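Local coordinates for cysteine-rich repeat secretory protein 15 (Arabidopsis thaliana, PDB 6GRF) that probably modulates cell-to-cell trafficking at plasmodesmata, carrying on its extracellular side two tandem DUF26 domains, at residues A[25-30]-A[47-52]; A[30-35]-A[83-88]; A[36-39]-A[44-47]; A[106-109]-A[113-116]. One frame throughout, in Å; residues are numbered along the deposited sequence.

How the contacts relate
All four contacts lie in the first DUF26 domain, where helices 23-39 and 74-91 pack on a five-stranded antiparallel sheet. Contact 2 is the buried one: it joins the two helices through aliphatic side chains. Contacts 1 and 3 lie nearer the surface and hold the same pair, helix 23-39 and the outermost strand 44-49, at different points along them; contact 1 is loose and mixed in character, whereas contact 3 has a hydrogen bond. F47 belongs to strand segments of both and packs against F31, S34 and V35 of contact 2. Contact 4, partly buried, ties central strand 105-110 to the following loop by a cation-pi stack.

Contact 1: A[25-30]-A[47-52]; sequences ESNRDT and FAVGND. With NAG (2-acetamido-2-deoxy-beta-D-glucopyranose), chain D.
In the first DUF26 (Gnk2-homologous) domain, where helices pack on an antiparallel sheet, helix 23-39 lies over the outermost sheet strand 44-49, and here N27 and T30, one helical turn apart, meet V49 near the end of that strand. The contact is small, about 170 Å² in all, and lies at the protein surface. The two methyls of V49 divide it. CG1, anti to the backbone N (chi1 -179°), comes against the amide of N27, with V49 CG1 3.6 Å from N27 OD1 and 3.8 Å from N27 CG. The other branch, V49 CG2, lies by the carbonyl O of N27 and reaches T30 CG2 at 4.2 Å, a loose touch of two methyl groups. The amide of N27 meets the valine by van der Waals contact, while its ND2 is hydrogen-bonded to the carbonyl O of S60, in the chain leading into strand 62-68. T30 turns its hydroxyl back along the helix, and T30 OG1 donates to S26 O at 3.0 Å. That oxygen also takes the routine helical bond from T30 N, the two donors arriving from opposite faces of the carbonyl plane. This fixes the rotation of T30 and leaves its methyl to meet the strand. Beyond V49 the chain passes through G50, whose phi of 97° marks the departure from strand geometry. It then reaches N51, a poorly ordered residue that carries an N-linked glycan and whose amide end leads away from the helix: N51 ND2 is joined covalently to C1 of the N-acetylglucosamine, at 1.4 Å.

Contact 2: A[30-35]-A[83-88]; sequences TFLSSV and TSVDQI
The backbones of 30-35 and 83-88, both helical and running in broadly opposite directions, come closest at L32 and V85, whose CA atoms are 6.4 Å apart. This is the meeting of the two helices, 23-39 and 74-91, that cover one face of the antiparallel sheet in the first DUF26 domain. The side chains that meet are all aliphatic. V85 is the central residue, its two branches facing a pair of side chains one turn apart on the other helix. V85 CG1 lies against the root of the leucine, 3.9 Å from L32 CB. V85 CG2 turns to the next turn and touches V35 CG1 at 4.1 Å, while also coming within 4.1 Å of the L32 methyl CD2. In both pairs the side chains pass alongside each other in opposite senses instead of meeting end on. L32 has CG anti to its own carbonyl carbon (chi1 -67°), which carries the chain past V85; its side chain continues to T89, farther along helix 74-91. I88 points at the opposing helix as well, but packs on A98, L100 and L107 of the sheet below. L107 also receives V35, and in this way the helix-helix seam runs down into the hydrophobic core. The second branch of V35 serves the aromatic neighbour in its own helix: V35 CG2 sits 3.5 Å above the plane of the F31 ring, displaced from the ring centre toward its rim.

Contact 3: A[36-39]-A[44-47]; sequences VTSS and FNSF
N45 reaches from its strand to S38 on the helix, and three of its four side-chain atoms lie round the same serine oxygen. N45 CB comes first, 3.4 Å from S38 OG, already close to the hydroxyl. The next atom, CG, has that oxygen for its neighbour too, and from there the amide divides. Its nitrogen makes the bond across the contact: N45 ND2 donates to S38 OG at 3.0 Å, almost straight with an N-H...O angle of 166°, and the serine oxygen lies practically in the amide plane. The other tip atom folds back on its own strand, where N45 OD1 accepts from S46 N at 2.9 Å in a strongly bent bond, the C=O...N angle being only 100°; the pair of bonds is consistent with the modelled orientation of the amide. The elements joined are the last part of helix 23-39 and the start of strand 44-49, the outermost of the five-stranded DUF26 sheet, separated by a short connection. S38 OG has a second partner in the sheet, the hydroxyl of Y66 on adjoining strand 62-68, which links this helical serine to two strands. In S38 the first torsion of -170° places OG anti to the backbone N, on a CB that points toward the strand. Beside this polar group, F47 approaches with the edge of its ring: S38 CB lies in the ring plane, 3.7 Å from F47 CZ.

Contact 4: A[106-109]-A[113-116]; sequences FLRY and DFLG
R108 and F114 make the contact almost by themselves, and the leading interaction is a cation-pi stack. The guanidinium lies flat over one face of the phenyl ring, the two planes 18° apart, with R108 CZ 3.8 Å from the ring centroid of F114. It is offset toward the rim, so that the closest pair is R108 NH1 and F114 CD2 at 3.4 Å. Apolar contact enlarges the stack: the extended chain of R108, from CG to NE, lies along the ring, and R108 CD rests 3.6 Å from F114 CZ. Hydrogen bonding shapes the loop itself. D113 OD1 accepts from L115 N at 3.2 Å, forming an Asx turn around F114, which also packs on L65 of strand 62-68. Among charges, R108 NE makes a salt bridge to E110, farther along the same strand of the DUF26 sheet, while R123 brings a like charge near R108 NH2. Because the ring takes up a face of the guanidinium and E110 meets its NE, stacking and ion pairing do not compete; the carboxylate and the pi cloud together would probably offset the neighbouring positive charge.

Contact 1: A[25-30]-A[47-52]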
# COMPACT_ATOMS: atom_id res chain seq x y z
N GLU A 25 3.55 -13.36 -19.82
CA GLU A 25 2.09 -13.42 -19.62
C GLU A 25 1.76 -14.62 -18.73
O GLU A 25 0.97 -14.50 -17.79
CB GLU A 25 1.32 -13.48 -20.94
CG GLU A 25 -0.19 -13.39 -20.75
CD GLU A 25 -1.05 -13.32 -22.01
OE1 GLU A 25 -0.71 -14.00 -23.00
OE2 GLU A 25 -2.07 -12.60 -21.99
N SER A 26 2.35 -15.78 -19.04
CA SER A 26 2.16 -17.02 -18.27
C SER A 26 2.59 -16.83 -16.82
O SER A 26 1.92 -17.29 -15.89
CB SER A 26 2.92 -18.17 -18.89
OG SER A 26 2.40 -18.49 -20.16
N ASN A 27 3.75 -16.19 -16.63
CA ASN A 27 4.36 -16.01 -15.32
C ASN A 27 3.47 -15.08 -14.46
O ASN A 27 3.29 -15.31 -13.26
CB ASN A 27 5.81 -15.53 -15.45
CG ASN A 27 6.75 -16.62 -15.92
OD1 ASN A 27 6.41 -17.80 -15.87
ND2 ASN A 27 7.94 -16.24 -16.35
N ARG A 28 2.93 -14.04 -15.11
CA ARG A 28 2.01 -13.11 -14.49
C ARG A 28 0.75 -13.86 -14.04
O ARG A 28 0.34 -13.69 -12.91
CB ARG A 28 1.67 -11.97 -15.45
CG ARG A 28 0.68 -10.96 -14.89
CD ARG A 28 0.41 -9.87 -15.90
NE ARG A 28 -0.70 -9.04 -15.49
CZ ARG A 28 -1.97 -9.42 -15.55
NH1 ARG A 28 -2.27 -10.60 -16.07
NH2 ARG A 28 -2.92 -8.62 -15.09
N ASP A 29 0.17 -14.70 -14.90
CA ASP A 29 -1.06 -15.43 -14.54
C ASP A 29 -0.80 -16.32 -13.32
O ASP A 29 -1.62 -16.39 -12.42
CB ASP A 29 -1.60 -16.33 -15.66
CG ASP A 29 -2.28 -15.61 -16.81
OD1 ASP A 29 -2.61 -14.42 -16.64
OD2 ASP A 29 -2.49 -16.26 -17.87
N THR A 30 0.33 -17.03 -13.35
CA THR A 30 0.73 -17.96 -12.30
C THR A 30 0.87 -17.20 -10.98
O THR A 30 0.41 -17.67 -9.93
CB THR A 30 2.04 -18.66 -12.66
OG1 THR A 30 1.80 -19.44 -13.82
CG2 THR A 30 2.58 -19.52 -11.55
N PHE A 47 6.37 -13.33 -3.76
CA PHE A 47 6.50 -14.35 -4.79
C PHE A 47 7.55 -13.96 -5.83
O PHE A 47 7.73 -12.81 -6.15
CB PHE A 47 5.17 -14.57 -5.51
CG PHE A 47 4.03 -14.91 -4.60
CD1 PHE A 47 3.69 -16.23 -4.35
CD2 PHE A 47 3.29 -13.90 -4.00
CE1 PHE A 47 2.63 -16.52 -3.50
CE2 PHE A 47 2.23 -14.20 -3.17
CZ PHE A 47 1.90 -15.51 -2.92
N ALA A 48 8.24 -14.98 -6.36
CA ALA A 48 9.03 -14.86 -7.57
C ALA A 48 8.66 -16.04 -8.48
O ALA A 48 8.67 -17.17 -8.03
CB ALA A 48 10.50 -14.86 -7.23
N VAL A 49 8.24 -15.74 -9.71
CA VAL A 49 8.03 -16.76 -10.73
C VAL A 49 9.01 -16.51 -11.87
O VAL A 49 8.96 -15.46 -12.50
CB VAL A 49 6.59 -16.78 -11.27
CG1 VAL A 49 6.42 -17.88 -12.31
CG2 VAL A 49 5.56 -16.91 -10.17
N GLY A 50 9.88 -17.48 -12.11
CA GLY A 50 10.66 -17.56 -13.33
C GLY A 50 12.05 -16.99 -13.18
O GLY A 50 12.61 -16.88 -12.09
N ASN A 51 12.58 -16.58 -14.33
CA ASN A 51 13.99 -16.61 -14.61
C ASN A 51 14.36 -15.34 -15.38
O ASN A 51 13.59 -14.85 -16.22
CB ASN A 51 14.30 -17.92 -15.35
CG ASN A 51 15.75 -18.05 -15.75
OD1 ASN A 51 16.07 -18.08 -16.94
ND2 ASN A 51 16.62 -18.14 -14.76
N ASP A 52 15.57 -14.83 -15.10
CA ASP A 52 16.02 -13.49 -15.48
C ASP A 52 16.12 -13.38 -17.01
O ASP A 52 16.73 -14.24 -17.65
CB ASP A 52 17.35 -13.19 -14.79
CG ASP A 52 17.82 -11.75 -14.91
OD1 ASP A 52 18.88 -11.44 -14.32
OD2 ASP A 52 17.12 -10.96 -15.57
C1 NAG D . 18.05 -18.25 -14.97
C2 NAG D . 18.93 -18.47 -13.75
C3 NAG D . 20.36 -18.06 -14.10
C4 NAG D . 20.81 -18.55 -15.49
C5 NAG D . 19.74 -18.40 -16.59
C6 NAG D . 20.13 -19.06 -17.91
C7 NAG D . 17.40 -18.20 -11.83
C8 NAG D . 16.99 -17.31 -10.69
N2 NAG D . 18.42 -17.75 -12.58
O3 NAG D . 21.26 -18.56 -13.10
O4 NAG D . 21.96 -17.81 -15.90
O5 NAG D . 18.51 -18.97 -16.12
O6 NAG D . 19.34 -18.51 -18.97
O7 NAG D . 16.80 -19.25 -12.04

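Contact 2: A[30-35]-A[83-88]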
# COMPACT_ATOMS: atom_id res chain seq x y z
N THR A 30 0.33 -17.03 -13.35
CA THR A 30 0.73 -17.96 -12.30
C THR A 30 0.87 -17.20 -10.98
O THR A 30 0.41 -17.67 -9.93
CB THR A 30 2.04 -18.66 -12.66
OG1 THR A 30 1.80 -19.44 -13.82
CG2 THR A 30 2.58 -19.52 -11.55
N PHE A 31 1.52 -16.04 -11.05
CA PHE A 31 1.67 -15.17 -9.92
C PHE A 31 0.29 -14.82 -9.33
O PHE A 31 0.07 -15.04 -8.16
CB PHE A 31 2.41 -13.89 -10.29
CG PHE A 31 2.24 -12.78 -9.29
CD1 PHE A 31 2.91 -12.82 -8.08
CD2 PHE A 31 1.41 -11.71 -9.55
CE1 PHE A 31 2.75 -11.80 -7.15
CE2 PHE A 31 1.25 -10.69 -8.62
CZ PHE A 31 1.93 -10.74 -7.43
N LEU A 32 -0.62 -14.30 -10.16
CA LEU A 32 -1.94 -13.81 -9.67
C LEU A 32 -2.74 -14.97 -9.09
O LEU A 32 -3.39 -14.83 -8.07
CB LEU A 32 -2.70 -13.12 -10.80
CG LEU A 32 -2.09 -11.81 -11.31
CD1 LEU A 32 -2.85 -11.30 -12.51
CD2 LEU A 32 -2.05 -10.75 -10.21
N SER A 33 -2.67 -16.13 -9.74
CA SER A 33 -3.27 -17.34 -9.25
C SER A 33 -2.74 -17.69 -7.85
O SER A 33 -3.49 -18.13 -7.00
CB SER A 33 -3.04 -18.45 -10.24
OG SER A 33 -3.43 -19.68 -9.69
N SER A 34 -1.43 -17.51 -7.62
CA SER A 34 -0.77 -17.82 -6.33
C SER A 34 -1.24 -16.87 -5.23
O SER A 34 -1.38 -17.26 -4.08
CB SER A 34 0.73 -17.76 -6.43
OG SER A 34 1.22 -18.85 -7.20
N VAL A 35 -1.44 -15.61 -5.61
CA VAL A 35 -1.86 -14.55 -4.71
C VAL A 35 -3.23 -14.90 -4.13
O VAL A 35 -3.45 -14.72 -2.95
CB VAL A 35 -1.86 -13.19 -5.42
CG1 VAL A 35 -2.77 -12.18 -4.75
CG2 VAL A 35 -0.45 -12.64 -5.57
N THR A 83 -10.89 -9.46 -5.69
CA THR A 83 -11.37 -8.24 -6.35
C THR A 83 -10.19 -7.49 -6.98
O THR A 83 -10.29 -6.92 -8.08
CB THR A 83 -12.14 -7.36 -5.35
OG1 THR A 83 -13.16 -8.15 -4.75
CG2 THR A 83 -12.76 -6.14 -6.01
N SER A 84 -9.08 -7.50 -6.25
CA SER A 84 -7.86 -6.82 -6.58
C SER A 84 -7.22 -7.42 -7.85
O SER A 84 -6.78 -6.70 -8.75
CB SER A 84 -6.97 -6.88 -5.37
OG SER A 84 -5.63 -6.65 -5.69
N VAL A 85 -7.19 -8.75 -7.92
CA VAL A 85 -6.61 -9.45 -9.07
C VAL A 85 -7.43 -9.12 -10.34
O VAL A 85 -6.85 -8.87 -11.41
CB VAL A 85 -6.50 -10.96 -8.78
CG1 VAL A 85 -6.32 -11.79 -10.04
CG2 VAL A 85 -5.37 -11.23 -7.80
N ASP A 86 -8.76 -9.07 -10.22
CA ASP A 86 -9.61 -8.72 -11.33
C ASP A 86 -9.38 -7.25 -11.71
O ASP A 86 -9.20 -6.94 -12.87
CB ASP A 86 -11.08 -8.98 -10.99
CG ASP A 86 -11.38 -10.47 -10.84
OD1 ASP A 86 -10.98 -11.23 -11.76
OD2 ASP A 86 -12.00 -10.85 -9.82
N GLN A 87 -9.36 -6.36 -10.73
CA GLN A 87 -9.25 -4.93 -11.02
C GLN A 87 -7.90 -4.60 -11.68
O GLN A 87 -7.86 -3.79 -12.60
CB GLN A 87 -9.47 -4.10 -9.75
CG GLN A 87 -9.24 -2.60 -9.93
CD GLN A 87 -10.35 -1.86 -10.64
OE1 GLN A 87 -11.41 -2.41 -10.96
NE2 GLN A 87 -10.13 -0.58 -10.87
N ILE A 88 -6.81 -5.18 -11.18
CA ILE A 88 -5.47 -4.77 -11.62
C ILE A 88 -5.30 -5.14 -13.10
O ILE A 88 -4.68 -4.39 -13.86
CB ILE A 88 -4.35 -5.34 -10.74
CG1 ILE A 88 -3.07 -4.50 -10.86
CG2 ILE A 88 -4.06 -6.80 -11.04
CD1 ILE A 88 -1.96 -4.90 -9.91

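Contact 3: A[36-39]-A[44-47]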
# COMPACT_ATOMS: atom_id res chain seq x y z
N VAL A 36 -4.13 -15.43 -4.97
CA VAL A 36 -5.47 -15.81 -4.56
C VAL A 36 -5.37 -17.03 -3.62
O VAL A 36 -6.04 -17.06 -2.59
CB VAL A 36 -6.38 -16.09 -5.77
CG1 VAL A 36 -7.67 -16.77 -5.36
CG2 VAL A 36 -6.67 -14.83 -6.57
N THR A 37 -4.55 -18.01 -3.99
CA THR A 37 -4.34 -19.22 -3.21
C THR A 37 -3.83 -18.84 -1.81
O THR A 37 -4.37 -19.30 -0.82
CB THR A 37 -3.40 -20.19 -3.95
OG1 THR A 37 -4.05 -20.59 -5.15
CG2 THR A 37 -3.05 -21.43 -3.15
N SER A 38 -2.79 -17.99 -1.76
CA SER A 38 -2.10 -17.58 -0.51
C SER A 38 -3.03 -16.78 0.41
O SER A 38 -2.94 -16.90 1.62
CB SER A 38 -0.87 -16.79 -0.82
OG SER A 38 -0.09 -16.59 0.34
N SER A 39 -3.86 -15.93 -0.21
CA SER A 39 -4.93 -15.13 0.43
C SER A 39 -5.60 -15.84 1.61
O SER A 39 -5.77 -15.24 2.68
CB SER A 39 -5.97 -14.77 -0.59
OG SER A 39 -6.03 -13.38 -0.77
N PHE A 44 -0.17 -11.36 4.16
CA PHE A 44 0.93 -10.90 3.33
C PHE A 44 1.69 -12.10 2.76
O PHE A 44 1.87 -13.10 3.44
CB PHE A 44 1.91 -10.03 4.13
CG PHE A 44 3.27 -9.95 3.48
CD1 PHE A 44 3.49 -9.08 2.43
CD2 PHE A 44 4.29 -10.80 3.85
CE1 PHE A 44 4.72 -9.05 1.78
CE2 PHE A 44 5.52 -10.76 3.21
CZ PHE A 44 5.73 -9.89 2.17
N ASN A 45 2.12 -12.00 1.51
CA ASN A 45 3.08 -12.95 0.98
C ASN A 45 3.82 -12.34 -0.21
O ASN A 45 3.36 -11.39 -0.85
CB ASN A 45 2.45 -14.30 0.65
CG ASN A 45 3.34 -15.47 1.01
OD1 ASN A 45 4.53 -15.29 1.22
ND2 ASN A 45 2.79 -16.67 1.08
N SER A 46 4.98 -12.93 -0.48
CA SER A 46 5.97 -12.53 -1.45
C SER A 46 6.12 -13.66 -2.48
O SER A 46 6.04 -14.80 -2.09
CB SER A 46 7.25 -12.32 -0.72
OG SER A 46 8.04 -11.39 -1.40
N PHE A 47 6.37 -13.33 -3.76
CA PHE A 47 6.50 -14.35 -4.79
C PHE A 47 7.55 -13.96 -5.83
O PHE A 47 7.73 -12.81 -6.15
CB PHE A 47 5.17 -14.57 -5.51
CG PHE A 47 4.03 -14.91 -4.60
CD1 PHE A 47 3.69 -16.23 -4.35
CD2 PHE A 47 3.29 -13.90 -4.00
CE1 PHE A 47 2.63 -16.52 -3.50
CE2 PHE A 47 2.23 -14.20 -3.17
CZ PHE A 47 1.90 -15.51 -2.92

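Contact 4: A[106-109]-A[113-116]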
# COMPACT_ATOMS: atom_id res chain seq x y z
N PHE A 106 -3.48 -4.29 -0.90
CA PHE A 106 -2.51 -3.78 -1.83
C PHE A 106 -1.94 -4.97 -2.60
O PHE A 106 -1.65 -6.00 -2.00
CB PHE A 106 -1.44 -3.01 -1.07
CG PHE A 106 -0.27 -2.56 -1.90
CD1 PHE A 106 -0.41 -1.52 -2.81
CD2 PHE A 106 0.98 -3.14 -1.75
CE1 PHE A 106 0.67 -1.08 -3.55
CE2 PHE A 106 2.06 -2.69 -2.49
CZ PHE A 106 1.90 -1.67 -3.39
N LEU A 107 -1.83 -4.81 -3.92
CA LEU A 107 -1.28 -5.83 -4.81
C LEU A 107 -0.24 -5.18 -5.73
O LEU A 107 -0.50 -4.12 -6.28
CB LEU A 107 -2.43 -6.42 -5.62
CG LEU A 107 -2.04 -7.50 -6.63
CD1 LEU A 107 -1.47 -8.72 -5.91
CD2 LEU A 107 -3.24 -7.88 -7.46
N ARG A 108 0.91 -5.83 -5.91
CA ARG A 108 1.99 -5.28 -6.72
C ARG A 108 2.75 -6.41 -7.43
O ARG A 108 3.04 -7.44 -6.84
CB ARG A 108 2.97 -4.49 -5.85
CG ARG A 108 4.06 -3.76 -6.61
CD ARG A 108 4.99 -2.99 -5.70
NE ARG A 108 6.05 -2.32 -6.45
CZ ARG A 108 7.14 -1.78 -5.90
NH1 ARG A 108 7.25 -1.64 -4.59
NH2 ARG A 108 8.14 -1.39 -6.68
N TYR A 109 3.13 -6.15 -8.67
CA TYR A 109 4.08 -7.00 -9.36
C TYR A 109 4.92 -6.17 -10.33
O TYR A 109 4.48 -5.13 -10.81
CB TYR A 109 3.33 -8.14 -10.07
CG TYR A 109 2.56 -7.70 -11.29
CD1 TYR A 109 3.21 -7.54 -12.50
CD2 TYR A 109 1.20 -7.47 -11.24
CE1 TYR A 109 2.53 -7.14 -13.64
CE2 TYR A 109 0.49 -7.07 -12.37
CZ TYR A 109 1.17 -6.90 -13.56
OH TYR A 109 0.53 -6.50 -14.70
N ASP A 113 13.30 -7.16 -9.33
CA ASP A 113 13.21 -7.73 -8.03
C ASP A 113 13.29 -6.60 -7.00
O ASP A 113 14.37 -6.21 -6.60
CB ASP A 113 14.31 -8.76 -7.80
CG ASP A 113 14.28 -9.38 -6.41
OD1 ASP A 113 13.33 -9.10 -5.66
OD2 ASP A 113 15.20 -10.15 -6.10
N PHE A 114 12.13 -6.10 -6.59
CA PHE A 114 12.00 -5.00 -5.63
C PHE A 114 11.78 -5.54 -4.20
O PHE A 114 11.72 -4.75 -3.25
CB PHE A 114 10.82 -4.12 -6.02
CG PHE A 114 9.48 -4.77 -5.79
CD1 PHE A 114 8.90 -5.55 -6.77
CD2 PHE A 114 8.81 -4.61 -4.59
CE1 PHE A 114 7.67 -6.15 -6.56
CE2 PHE A 114 7.59 -5.23 -4.37
CZ PHE A 114 7.01 -5.99 -5.36
N LEU A 115 11.63 -6.86 -4.06
CA LEU A 115 11.20 -7.48 -2.80
C LEU A 115 12.25 -7.23 -1.71
O LEU A 115 13.41 -7.52 -1.91
CB LEU A 115 10.99 -8.98 -3.00
CG LEU A 115 9.76 -9.36 -3.84
CD1 LEU A 115 9.69 -10.87 -4.03
CD2 LEU A 115 8.49 -8.83 -3.19
N GLY A 116 11.83 -6.65 -0.58
CA GLY A 116 12.68 -6.50 0.60
C GLY A 116 13.48 -5.20 0.62
O GLY A 116 14.05 -4.86 1.65